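Methyltransferase (PDB 3C3P) probably transfers a methyl group from S-adenosyl-L-methionine to an oxygen atom of an acceptor, as an O-methyltransferase with a Rossmann-like fold. Local coordinates at residues R42-L47 / V197-G202; V61-G66 / D116-A121; L130-D135 / L156-A161; R145-L150 / R189-T194. One frame throughout, in Å; residues are numbered along the deposited sequence.

Contact 1 of 4, residues R42-L47 / V197-G202; sequences RQTGRL and VPVGNG
The type II' beta turn from Val199 to Gly202, in the connection between antiparallel strands 192-197 and 203-208, packs against the first turns of helix 42-55. Val199 makes the largest contribution. Its CB points at the helix and divides the side chain between two helical residues: CG1, in the crowded position between backbone N and carbonyl carbon (chi1 62°), meets Leu47 CD2 at 3.7 Å, while CG2, anti to the backbone N, lies 3.7 Å from Gln43 CB. Leu47 holds its CG anti to its own N, so that CD2 also reaches Val197 CG2 tip to tip at 3.6 Å. Beyond CB, the Gln43 chain bends away, and its NE2 bonds Asp15. The second subunit adds to the packing on this side, with its own Val197 against Leu47. Gly200 passes the helix closely, its CA 3.7 Å from Thr44 OG1, and a beta carbon there would collide with that hydroxyl. Thr44 OG1 is hydrogen-bonded to Asp41 OD1 at the head of the helix. It also accepts a bond from a water at 2.8 Å from OG1, and the same water accepts from Asn201 N at 3.0 Å, joining helix and turn through one bridging molecule.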
loop_
_atom_site.group_PDB
_atom_site.type_symbol
_atom_site.label_atom_id
_atom_site.label_comp_id
_atom_site.label_asym_id
_atom_site.label_seq_id
_atom_site.Cartn_x
_atom_site.Cartn_y
_atom_site.Cartn_z
ATOM N N ARG A 42 15.136 -2.030 2.069
ATOM C CA ARG A 42 14.484 -2.972 1.115
ATOM C C ARG A 42 13.003 -3.175 1.304
ATOM O O ARG A 42 12.283 -3.242 0.327
ATOM C CB ARG A 42 15.151 -4.353 1.085
ATOM C CG ARG A 42 16.490 -4.393 0.374
ATOM C CD ARG A 42 17.096 -5.802 0.423
ATOM N NE ARG A 42 16.379 -6.820 -0.362
ATOM C CZ ARG A 42 16.647 -8.128 -0.268
ATOM N NH1 ARG A 42 17.518 -8.550 0.623
ATOM N NH2 ARG A 42 15.994 -9.022 -0.988
ATOM N N GLN A 43 12.537 -3.283 2.540
ATOM C CA GLN A 43 11.108 -3.497 2.773
ATOM C C GLN A 43 10.335 -2.291 2.258
ATOM O O GLN A 43 9.234 -2.417 1.710
ATOM C CB GLN A 43 10.798 -3.714 4.256
ATOM C CG GLN A 43 11.414 -4.986 4.837
ATOM C CD GLN A 43 10.815 -6.245 4.258
ATOM O OE1 GLN A 43 9.853 -6.190 3.504
ATOM N NE2 GLN A 43 11.348 -7.389 4.654
ATOM N N THR A 44 10.932 -1.112 2.432
ATOM C CA THR A 44 10.309 0.131 2.011
ATOM C C THR A 44 10.315 0.257 0.493
ATOM O O THR A 44 9.313 0.632 -0.104
ATOM C CB THR A 44 10.967 1.375 2.702
ATOM O OG1 THR A 44 10.818 1.235 4.123
ATOM C CG2 THR A 44 10.309 2.673 2.260
ATOM N N GLY A 45 11.429 -0.080 -0.126
ATOM C CA GLY A 45 11.538 0.002 -1.577
ATOM C C GLY A 45 10.542 -0.948 -2.223
ATOM O O GLY A 45 9.909 -0.611 -3.216
ATOM N N ARG A 46 10.409 -2.135 -1.642
ATOM C CA ARG A 46 9.466 -3.147 -2.183
ATOM C C ARG A 46 8.031 -2.604 -2.127
ATOM O O ARG A 46 7.238 -2.798 -3.034
ATOM C CB ARG A 46 9.611 -4.503 -1.472
ATOM C CG ARG A 46 10.934 -5.206 -1.769
ATOM C CD ARG A 46 11.059 -6.577 -1.100
ATOM N NE ARG A 46 10.030 -7.533 -1.508
ATOM C CZ ARG A 46 10.118 -8.282 -2.599
ATOM N NH1 ARG A 46 11.162 -8.173 -3.394
ATOM N NH2 ARG A 46 9.159 -9.121 -2.920
ATOM N N LEU A 47 7.729 -1.850 -1.083
ATOM C CA LEU A 47 6.386 -1.263 -0.941
ATOM C C LEU A 47 6.205 -0.224 -2.014
ATOM O O LEU A 47 5.135 -0.131 -2.604
ATOM C CB LEU A 47 6.149 -0.628 0.416
ATOM C CG LEU A 47 4.759 0.002 0.586
ATOM C CD1 LEU A 47 3.655 -1.046 0.469
ATOM C CD2 LEU A 47 4.706 0.773 1.916
ATOM N N VAL A 197 1.745 3.521 7.100
ATOM C CA VAL A 197 2.094 2.114 7.254
ATOM C C VAL A 197 3.446 2.079 7.994
ATOM O O VAL A 197 4.431 2.745 7.661
ATOM C CB VAL A 197 2.037 1.280 5.953
ATOM C CG1 VAL A 197 0.587 1.286 5.385
ATOM C CG2 VAL A 197 3.048 1.757 4.929
ATOM N N PRO A 198 3.481 1.302 9.048
ATOM C CA PRO A 198 4.735 1.350 9.774
ATOM C C PRO A 198 5.864 0.435 9.290
ATOM O O PRO A 198 6.387 -0.368 10.073
ATOM C CB PRO A 198 4.304 1.010 11.198
ATOM C CG PRO A 198 3.170 0.208 11.050
ATOM C CD PRO A 198 2.431 0.623 9.812
ATOM N N VAL A 199 6.167 0.569 8.000
ATOM C CA VAL A 199 7.275 -0.171 7.353
ATOM C C VAL A 199 8.497 0.740 7.417
ATOM O O VAL A 199 8.411 1.930 7.216
ATOM C CB VAL A 199 6.997 -0.583 5.881
ATOM C CG1 VAL A 199 6.780 0.614 4.991
ATOM C CG2 VAL A 199 8.161 -1.410 5.335
ATOM N N GLY A 200 9.644 0.170 7.733
ATOM C CA GLY A 200 10.874 0.963 7.841
ATOM C C GLY A 200 10.779 2.064 8.902
ATOM O O GLY A 200 10.526 1.810 10.060
ATOM N N ASN A 201 10.987 3.286 8.458
ATOM C CA ASN A 201 10.926 4.468 9.308
ATOM C C ASN A 201 9.523 5.119 9.308
ATOM O O ASN A 201 9.320 6.229 9.817
ATOM C CB ASN A 201 11.999 5.476 8.877
ATOM C CG ASN A 201 13.413 4.962 9.094
ATOM O OD1 ASN A 201 13.669 4.094 9.937
ATOM N ND2 ASN A 201 14.351 5.536 8.352
ATOM N N GLY A 202 8.574 4.389 8.720
ATOM C CA GLY A 202 7.171 4.821 8.598
ATOM C C GLY A 202 6.968 5.463 7.252
ATOM O O GLY A 202 7.787 6.243 6.794
HETATM O O HOH W 1 11.669 3.501 5.565
#

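Contact 2 of 4, residues V61-G66 / D116-A121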
loop_
_atom_site.group_PDB
_atom_site.type_symbol
_atom_site.label_atom_id
_atom_site.label_comp_id
_atom_site.label_asym_id
_atom_site.label_seq_id
_atom_site.Cartn_x
_atom_site.Cartn_y
_atom_site.Cartn_z
ATOM N N VAL A 61 7.410 11.753 -9.790
ATOM C CA VAL A 61 8.364 12.811 -9.474
ATOM C C VAL A 61 9.001 12.572 -8.084
ATOM O O VAL A 61 8.330 12.338 -7.073
ATOM C CB VAL A 61 7.701 14.206 -9.631
ATOM C CG1 VAL A 61 8.683 15.346 -9.259
ATOM C CG2 VAL A 61 7.167 14.352 -11.091
ATOM N N VAL A 62 10.333 12.582 -8.102
ATOM C CA VAL A 62 11.164 12.335 -6.935
ATOM C C VAL A 62 12.090 13.520 -6.673
ATOM O O VAL A 62 13.178 13.590 -7.238
ATOM C CB VAL A 62 12.024 11.075 -7.168
ATOM C CG1 VAL A 62 12.767 10.700 -5.913
ATOM C CG2 VAL A 62 11.135 9.920 -7.653
ATOM N N PRO A 63 11.641 14.487 -5.854
ATOM C CA PRO A 63 12.472 15.644 -5.543
ATOM C C PRO A 63 13.404 15.351 -4.397
ATOM O O PRO A 63 12.994 15.406 -3.248
ATOM C CB PRO A 63 11.461 16.732 -5.138
ATOM C CG PRO A 63 10.117 16.077 -5.085
ATOM C CD PRO A 63 10.273 14.609 -5.322
ATOM N N GLY A 64 14.658 15.086 -4.750
ATOM C CA GLY A 64 15.721 14.722 -3.811
ATOM C C GLY A 64 15.773 13.201 -3.743
ATOM O O GLY A 64 14.794 12.545 -3.425
ATOM N N ASP A 65 16.920 12.623 -4.061
ATOM C CA ASP A 65 17.012 11.174 -4.041
ATOM C C ASP A 65 18.451 10.677 -3.946
ATOM O O ASP A 65 19.201 10.614 -4.937
ATOM C CB ASP A 65 16.299 10.616 -5.286
ATOM C CG ASP A 65 16.093 9.121 -5.235
ATOM O OD1 ASP A 65 16.185 8.532 -4.140
ATOM O OD2 ASP A 65 15.792 8.522 -6.294
ATOM N N GLY A 66 18.808 10.345 -2.708
ATOM C CA GLY A 66 20.107 9.805 -2.372
ATOM C C GLY A 66 20.389 8.552 -3.186
ATOM O O GLY A 66 19.680 7.530 -3.093
ATOM N N ASP A 116 17.601 22.353 -7.993
ATOM C CA ASP A 116 16.748 22.513 -6.815
ATOM C C ASP A 116 15.557 21.560 -6.919
ATOM O O ASP A 116 14.741 21.705 -7.828
ATOM C CB ASP A 116 16.219 23.936 -6.672
ATOM C CG ASP A 116 15.423 24.117 -5.394
ATOM O OD1 ASP A 116 15.975 23.853 -4.303
ATOM O OD2 ASP A 116 14.256 24.543 -5.477
ATOM N N PRO A 117 15.414 20.617 -5.963
ATOM C CA PRO A 117 14.314 19.655 -6.099
ATOM C C PRO A 117 12.891 20.222 -6.299
ATOM O O PRO A 117 12.205 19.827 -7.255
ATOM C CB PRO A 117 14.423 18.835 -4.794
ATOM C CG PRO A 117 15.856 18.912 -4.438
ATOM C CD PRO A 117 16.261 20.300 -4.797
ATOM N N LEU A 118 12.480 21.160 -5.450
ATOM C CA LEU A 118 11.106 21.712 -5.527
ATOM C C LEU A 118 10.949 22.740 -6.599
ATOM O O LEU A 118 9.891 22.850 -7.222
ATOM C CB LEU A 118 10.642 22.285 -4.193
ATOM C CG LEU A 118 10.399 21.235 -3.120
ATOM C CD1 LEU A 118 9.896 21.936 -1.894
ATOM C CD2 LEU A 118 9.399 20.187 -3.602
ATOM N N GLY A 119 12.024 23.483 -6.817
ATOM C CA GLY A 119 12.047 24.524 -7.848
ATOM C C GLY A 119 11.756 23.915 -9.211
ATOM O O GLY A 119 10.941 24.425 -9.981
ATOM N N ILE A 120 12.408 22.794 -9.484
ATOM C CA ILE A 120 12.251 22.080 -10.751
ATOM C C ILE A 120 10.965 21.239 -10.791
ATOM O O ILE A 120 10.261 21.203 -11.807
ATOM C CB ILE A 120 13.508 21.218 -11.053
ATOM C CG1 ILE A 120 14.697 22.161 -11.317
ATOM C CG2 ILE A 120 13.250 20.290 -12.223
ATOM C CD1 ILE A 120 16.003 21.472 -11.574
ATOM N N ALA A 121 10.655 20.599 -9.670
ATOM C CA ALA A 121 9.469 19.736 -9.575
ATOM C C ALA A 121 8.199 20.549 -9.821
ATOM O O ALA A 121 7.232 20.097 -10.459
ATOM C CB ALA A 121 9.407 19.048 -8.200
#
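The carboxylate of Asp116 is the flat group that starts helix 117-121, which packs on strand 59-63 of the Rossmann-like sheet: as N-cap, it is met from above its plane, 41° out of it, by Gly119 N, which lies 2.8 Å from OD2. A beta carbon on Gly119 would run into that same OD2, so the close cap suits a glycine. A second carboxylate, that of Asp65, is held at both oxygens beyond the end of the strand, OD1 by Ala70 N and OD2 by Ser71 OG. Between these polar groups the contact itself is made by van der Waals packing, mostly of aliphatic carbons. The strand and helix axes come within 8.3 Å and run roughly antiparallel, at 151°. At the centre two puckered proline rings meet at their beta carbons, Pro63 CB and Pro117 CB being 3.6 Å apart. Pro117 CB also touches the backbone, 3.7 Å from Pro63 C, and its neighbour CG lies 4.0 Å from Gly64 N. Gly64, with positive phi, turns the chain out of the strand into the glycine-containing segment that in class I methyltransferases usually helps to bind S-adenosylmethionine. Leu118 reaches in from the flank, its CD2 4.3 Å from Pro63 CB, and Phe137 packs on both Leu118 and Pro117. One helical turn further on, Ala121 faces the strand. Val61 turns CG1 anti to its backbone N (chi1 178°), bringing it 3.9 Å from Ala121 CB.

Contact 3 of 4, residues L130-D135 / L156-A161; sequences LFMDCD and LIAVNA. With EDO (1,2-ethanediol), chain K.
Strands 130-133 and 156-159 run parallel at the centre of the Rossmann-like sheet, their axes 4.6 Å apart, as the two strands of a beta-alpha-beta unit whose helix is 139-146. The ladder alternates from strand to strand: Ile157 N bonds Leu130 O, Met132 N bonds Ile157 O, Val159 N bonds Met132 O, and Cys134 N closes it on Val159 O. On one face the Phe131 ring crosses Val159 at about a right angle, CE1 3.6 Å from Val159 CG1 and CZ 3.7 Å from Val159 CG2. Cys134, just past the strand, lays SG 3.7 Å from Ala158 CB, on the face of Ala158. At the carboxyl ends of the strands the chemistry turns polar. Asp133 holds CG anti to its backbone N (chi1 -174°), and OD1 accepts two bonds from above the carboxylate plane: Asn160 ND2 at 2.7 Å and, in an Asx turn, Asp135 N at 2.9 Å. An alanine in place of Asp133 would lose both bonds and would probably loosen the Asx turn and the orientation of the Asn160 amide. Asn160 OD1 is taken up by Asn201 ND2. In metal-dependent relatives acidic and amide side chains at these strand ends bind the metal; here a 1,2-ethanediol, probably from the crystallisation liquor, lies by Asp135 and the backbone of Asn160, its O2 giving a hydrogen bond of 3.0 Å to Asn160 O.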
loop_
_atom_site.group_PDB
_atom_site.type_symbol
_atom_site.label_atom_id
_atom_site.label_comp_id
_atom_site.label_asym_id
_atom_site.label_seq_id
_atom_site.Cartn_x
_atom_site.Cartn_y
_atom_site.Cartn_z
ATOM N N LEU A 130 4.008 11.432 -6.231
ATOM C CA LEU A 130 4.958 12.407 -5.716
ATOM C C LEU A 130 5.620 11.790 -4.485
ATOM O O LEU A 130 4.971 11.501 -3.448
ATOM C CB LEU A 130 4.294 13.745 -5.389
ATOM C CG LEU A 130 5.274 14.771 -4.790
ATOM C CD1 LEU A 130 6.376 15.108 -5.802
ATOM C CD2 LEU A 130 4.587 16.051 -4.298
ATOM N N PHE A 131 6.919 11.548 -4.634
ATOM C CA PHE A 131 7.723 10.955 -3.570
ATOM C C PHE A 131 8.302 12.061 -2.715
ATOM O O PHE A 131 8.737 13.097 -3.230
ATOM C CB PHE A 131 8.842 10.079 -4.127
ATOM C CG PHE A 131 9.708 9.448 -3.065
ATOM C CD1 PHE A 131 9.347 8.234 -2.484
ATOM C CD2 PHE A 131 10.873 10.059 -2.648
ATOM C CE1 PHE A 131 10.160 7.636 -1.519
ATOM C CE2 PHE A 131 11.687 9.464 -1.663
ATOM C CZ PHE A 131 11.318 8.262 -1.113
HETATM N N MSE A 132 8.298 11.826 -1.412
HETATM C CA MSE A 132 8.781 12.814 -0.497
HETATM C C MSE A 132 9.514 12.243 0.725
HETATM O O MSE A 132 9.154 11.191 1.230
HETATM C CB MSE A 132 7.524 13.499 -0.005
HETATM C CG MSE A 132 7.702 14.882 0.148
HETATM SE SE MSE A 132 6.243 15.512 1.193
HETATM C CE MSE A 132 4.740 15.019 0.013
ATOM N N ASP A 133 10.557 12.948 1.160
ATOM C CA ASP A 133 11.335 12.588 2.374
ATOM C C ASP A 133 11.056 13.619 3.490
ATOM O O ASP A 133 11.437 14.786 3.419
ATOM C CB ASP A 133 12.830 12.476 2.075
ATOM C CG ASP A 133 13.643 11.966 3.273
ATOM O OD1 ASP A 133 13.127 11.934 4.422
ATOM O OD2 ASP A 133 14.823 11.610 3.059
ATOM N N CYS A 134 10.369 13.153 4.518
ATOM C CA CYS A 134 9.990 14.002 5.639
ATOM C C CYS A 134 11.154 14.559 6.429
ATOM O O CYS A 134 10.958 15.490 7.208
ATOM C CB CYS A 134 9.046 13.275 6.605
ATOM S SG CYS A 134 7.437 12.880 5.892
ATOM N N ASP A 135 12.347 14.006 6.242
ATOM C CA ASP A 135 13.559 14.483 6.938
ATOM C C ASP A 135 14.131 15.717 6.300
ATOM O O ASP A 135 14.832 16.502 6.929
ATOM C CB ASP A 135 14.689 13.451 6.902
ATOM C CG ASP A 135 14.466 12.313 7.834
ATOM O OD1 ASP A 135 13.602 12.434 8.719
ATOM O OD2 ASP A 135 15.204 11.322 7.719
ATOM N N LEU A 156 0.562 10.495 -2.859
ATOM C CA LEU A 156 1.699 11.064 -2.162
ATOM C C LEU A 156 2.294 9.942 -1.335
ATOM O O LEU A 156 1.573 9.209 -0.652
ATOM C CB LEU A 156 1.265 12.208 -1.236
ATOM C CG LEU A 156 2.357 12.974 -0.505
ATOM C CD1 LEU A 156 3.147 13.815 -1.502
ATOM C CD2 LEU A 156 1.722 13.846 0.553
ATOM N N ILE A 157 3.606 9.805 -1.425
ATOM C CA ILE A 157 4.383 8.788 -0.663
ATOM C C ILE A 157 5.499 9.560 0.054
ATOM O O ILE A 157 6.432 10.087 -0.577
ATOM C CB ILE A 157 4.970 7.647 -1.511
ATOM C CG1 ILE A 157 3.877 6.959 -2.347
ATOM C CG2 ILE A 157 5.695 6.642 -0.586
ATOM C CD1 ILE A 157 4.385 5.877 -3.288
ATOM N N ALA A 158 5.373 9.640 1.368
ATOM C CA ALA A 158 6.313 10.375 2.238
ATOM C C ALA A 158 6.996 9.424 3.190
ATOM O O ALA A 158 6.355 8.787 4.038
ATOM C CB ALA A 158 5.585 11.490 3.001
ATOM N N VAL A 159 8.309 9.317 3.039
ATOM C CA VAL A 159 9.085 8.410 3.870
ATOM C C VAL A 159 9.597 9.122 5.110
ATOM O O VAL A 159 9.491 10.356 5.244
ATOM C CB VAL A 159 10.236 7.715 3.092
ATOM C CG1 VAL A 159 9.643 6.804 1.972
ATOM C CG2 VAL A 159 11.283 8.724 2.550
ATOM N N ASN A 160 10.159 8.318 5.996
ATOM C CA ASN A 160 10.709 8.804 7.292
ATOM C C ASN A 160 9.648 9.585 8.053
ATOM O O ASN A 160 9.912 10.599 8.700
ATOM C CB ASN A 160 11.970 9.638 7.082
ATOM C CG ASN A 160 13.042 8.866 6.370
ATOM O OD1 ASN A 160 13.178 7.666 6.569
ATOM N ND2 ASN A 160 13.799 9.543 5.514
ATOM N N ALA A 161 8.432 9.073 7.956
ATOM C CA ALA A 161 7.236 9.654 8.597
ATOM C C ALA A 161 7.087 9.442 10.125
ATOM O O ALA A 161 6.414 10.234 10.780
ATOM C CB ALA A 161 5.983 9.187 7.899
HETATM C C1 EDO K . 11.361 12.991 10.939
HETATM O O1 EDO K . 11.300 12.516 9.587
HETATM C C2 EDO K . 10.511 12.171 11.914
HETATM O O2 EDO K . 9.261 11.837 11.306
#

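Contact 4 of 4, residues R145-L150 / R189-T194; sequences RMNRCL and RRDFFT. With EDO (1,2-ethanediol), chain L.
A type I beta turn, Arg189 to Phe192, leads into strand 192-197, outermost in the sheet of this chain, and faces the short 3-10 segment 147-149 that follows helix 139-146. There Arg189 grips Asp191 side-on: NE meets OD1 at 3.2 Å, and NH2 forms a salt bridge with OD2 at 2.9 Å. Both bonds are almost straight, lie in the guanidinium plane and use the syn lone pairs, locking the two groups into one flat pair. Asn147, its CG anti to the backbone N, comes tip to tip with this pair. Its ND2 stands 3.9 Å from Arg189 NH2, at the edge of the guanidinium, with the amide plane turned 77° against it. The other branch, OD1, reaches the edge of the Phe192 ring, 3.6 Å from CZ, and is buried without a polar partner in the model. Leu150 CD1 comes to the same edge, 4.1 Å from Phe192 CZ. A methionine in place of Arg189 would lose both bonds to Asp191 and probably leave the turn less rigid. Leu143 of helix 139-146 packs on Arg189 and Phe192, Leu186 of helix 181-186 packs on the ring, and Arg208 of strand 203-208 touches Asn147, Leu150 and Phe192.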
loop_
_atom_site.group_PDB
_atom_site.type_symbol
_atom_site.label_atom_id
_atom_site.label_comp_id
_atom_site.label_asym_id
_atom_site.label_seq_id
_atom_site.Cartn_x
_atom_site.Cartn_y
_atom_site.Cartn_z
ATOM N N ARG A 145 2.921 24.082 -2.395
ATOM C CA ARG A 145 3.589 24.424 -3.660
ATOM C C ARG A 145 3.275 23.477 -4.809
ATOM O O ARG A 145 3.107 23.901 -5.953
ATOM C CB ARG A 145 5.114 24.412 -3.483
HETATM N N MSE A 146 3.180 22.195 -4.463
HETATM C CA MSE A 146 2.983 21.088 -5.433
HETATM C C MSE A 146 1.562 20.579 -5.707
HETATM O O MSE A 146 1.334 19.914 -6.725
HETATM C CB MSE A 146 3.800 19.861 -4.958
HETATM C CG MSE A 146 5.322 20.072 -4.824
HETATM SE SE MSE A 146 6.203 20.539 -6.491
HETATM C CE MSE A 146 5.672 18.989 -7.545
ATOM N N ASN A 147 0.615 20.862 -4.824
ATOM C CA ASN A 147 -0.733 20.323 -5.032
ATOM C C ASN A 147 -1.274 20.643 -6.431
ATOM O O ASN A 147 -2.016 19.845 -7.021
ATOM C CB ASN A 147 -1.727 20.800 -3.978
ATOM C CG ASN A 147 -2.945 19.931 -3.932
ATOM O OD1 ASN A 147 -2.840 18.710 -3.976
ATOM N ND2 ASN A 147 -4.101 20.535 -3.804
ATOM N N ARG A 148 -0.865 21.801 -6.947
ATOM C CA ARG A 148 -1.292 22.304 -8.272
ATOM C C ARG A 148 -0.720 21.492 -9.429
ATOM O O ARG A 148 -1.213 21.544 -10.562
ATOM C CB ARG A 148 -0.811 23.739 -8.502
ATOM C CG ARG A 148 -1.322 24.773 -7.528
ATOM C CD ARG A 148 -0.871 26.155 -7.954
ATOM N NE ARG A 148 0.583 26.298 -7.927
ATOM C CZ ARG A 148 1.289 26.684 -6.862
ATOM N NH1 ARG A 148 0.683 26.968 -5.713
ATOM N NH2 ARG A 148 2.616 26.780 -6.948
ATOM N N CYS A 149 0.333 20.759 -9.101
ATOM C CA CYS A 149 1.099 19.946 -10.057
ATOM C C CYS A 149 0.628 18.518 -10.090
ATOM O O CYS A 149 1.020 17.727 -10.951
ATOM C CB CYS A 149 2.584 19.982 -9.684
ATOM S SG CYS A 149 3.291 21.667 -9.667
ATOM N N LEU A 150 -0.268 18.214 -9.168
ATOM C CA LEU A 150 -0.783 16.843 -9.039
ATOM C C LEU A 150 -1.925 16.507 -9.987
ATOM O O LEU A 150 -2.773 17.331 -10.296
ATOM C CB LEU A 150 -1.227 16.538 -7.594
ATOM C CG LEU A 150 -0.192 16.604 -6.470
ATOM C CD1 LEU A 150 -0.869 16.239 -5.160
ATOM C CD2 LEU A 150 0.986 15.681 -6.762
ATOM N N ARG A 189 -6.348 17.087 6.034
ATOM C CA ARG A 189 -6.676 17.544 4.686
ATOM C C ARG A 189 -7.799 16.712 4.114
ATOM O O ARG A 189 -7.608 15.584 3.645
ATOM C CB ARG A 189 -5.448 17.591 3.837
ATOM C CG ARG A 189 -4.737 18.776 4.355
ATOM C CD ARG A 189 -3.728 19.267 3.490
ATOM N NE ARG A 189 -4.239 19.518 2.158
ATOM C CZ ARG A 189 -3.620 20.313 1.315
ATOM N NH1 ARG A 189 -2.572 20.984 1.752
ATOM N NH2 ARG A 189 -4.087 20.478 0.096
ATOM N N ARG A 190 -8.974 17.336 4.111
ATOM C CA ARG A 190 -10.190 16.662 3.632
ATOM C C ARG A 190 -10.150 16.310 2.158
ATOM O O ARG A 190 -11.015 15.600 1.663
ATOM C CB ARG A 190 -11.470 17.464 3.931
ATOM C CG ARG A 190 -11.859 17.529 5.408
ATOM C CD ARG A 190 -13.316 17.934 5.501
ATOM N NE ARG A 190 -13.853 18.040 6.854
ATOM C CZ ARG A 190 -13.139 18.002 7.974
ATOM N NH1 ARG A 190 -11.816 17.922 7.934
ATOM N NH2 ARG A 190 -13.761 18.107 9.147
ATOM N N ASP A 191 -9.135 16.816 1.478
ATOM C CA ASP A 191 -8.935 16.581 0.043
ATOM C C ASP A 191 -8.078 15.354 -0.211
ATOM O O ASP A 191 -7.923 14.916 -1.342
ATOM C CB ASP A 191 -8.387 17.797 -0.695
ATOM C CG ASP A 191 -7.157 18.395 -0.060
ATOM O OD1 ASP A 191 -6.929 18.199 1.155
ATOM O OD2 ASP A 191 -6.452 19.104 -0.807
ATOM N N PHE A 192 -7.579 14.798 0.883
ATOM C CA PHE A 192 -6.785 13.556 0.864
ATOM C C PHE A 192 -7.285 12.486 1.813
ATOM O O PHE A 192 -7.860 12.765 2.861
ATOM C CB PHE A 192 -5.324 13.819 1.244
ATOM C CG PHE A 192 -4.543 14.511 0.192
ATOM C CD1 PHE A 192 -4.551 15.890 0.093
ATOM C CD2 PHE A 192 -3.771 13.786 -0.696
ATOM C CE1 PHE A 192 -3.821 16.537 -0.876
ATOM C CE2 PHE A 192 -3.063 14.427 -1.691
ATOM C CZ PHE A 192 -3.077 15.821 -1.762
ATOM N N PHE A 193 -7.080 11.240 1.391
ATOM C CA PHE A 193 -7.351 10.080 2.230
ATOM C C PHE A 193 -5.949 9.553 2.608
ATOM O O PHE A 193 -5.163 9.111 1.756
ATOM C CB PHE A 193 -8.200 8.974 1.603
ATOM C CG PHE A 193 -8.415 7.822 2.541
ATOM C CD1 PHE A 193 -9.502 7.816 3.409
ATOM C CD2 PHE A 193 -7.488 6.771 2.607
ATOM C CE1 PHE A 193 -9.694 6.759 4.299
ATOM C CE2 PHE A 193 -7.663 5.723 3.484
ATOM C CZ PHE A 193 -8.766 5.716 4.348
ATOM N N THR A 194 -5.667 9.541 3.898
ATOM C CA THR A 194 -4.327 9.170 4.359
ATOM C C THR A 194 -4.219 8.031 5.365
ATOM O O THR A 194 -5.116 7.742 6.125
ATOM C CB THR A 194 -3.656 10.452 5.054
ATOM O OG1 THR A 194 -3.667 11.596 4.173
ATOM C CG2 THR A 194 -2.213 10.198 5.466
HETATM C C1 EDO L . -9.921 11.424 4.810
HETATM O O1 EDO L . -10.645 12.091 3.793
HETATM C C2 EDO L . -10.715 11.083 6.072
HETATM O O2 EDO L . -10.690 9.679 6.355
#

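In the fold
Contact 3 lies nearest the centre of the chain and is the one built on backbone hydrogen bonds; the other three join their segments mainly by side chains. Contact 2 shares the sheet with it, since strands 59-63 and 127-133 are neighbours, and Val61 O probably bonds Phe131 N. Contact 1, also buried, meets contact 3 at the polar strand ends through Asn201 and Asn160, and its helix faces the second subunit. Contact 4 sits furthest out, its centre about 17 Å from the centre of the chain, where Asn147 and Leu150 meet the edge of Phe192 beside a salt bridge internal to 189-194. Met146 connects it inward, touching Ala121 of contact 2 and Leu130 of contact 3.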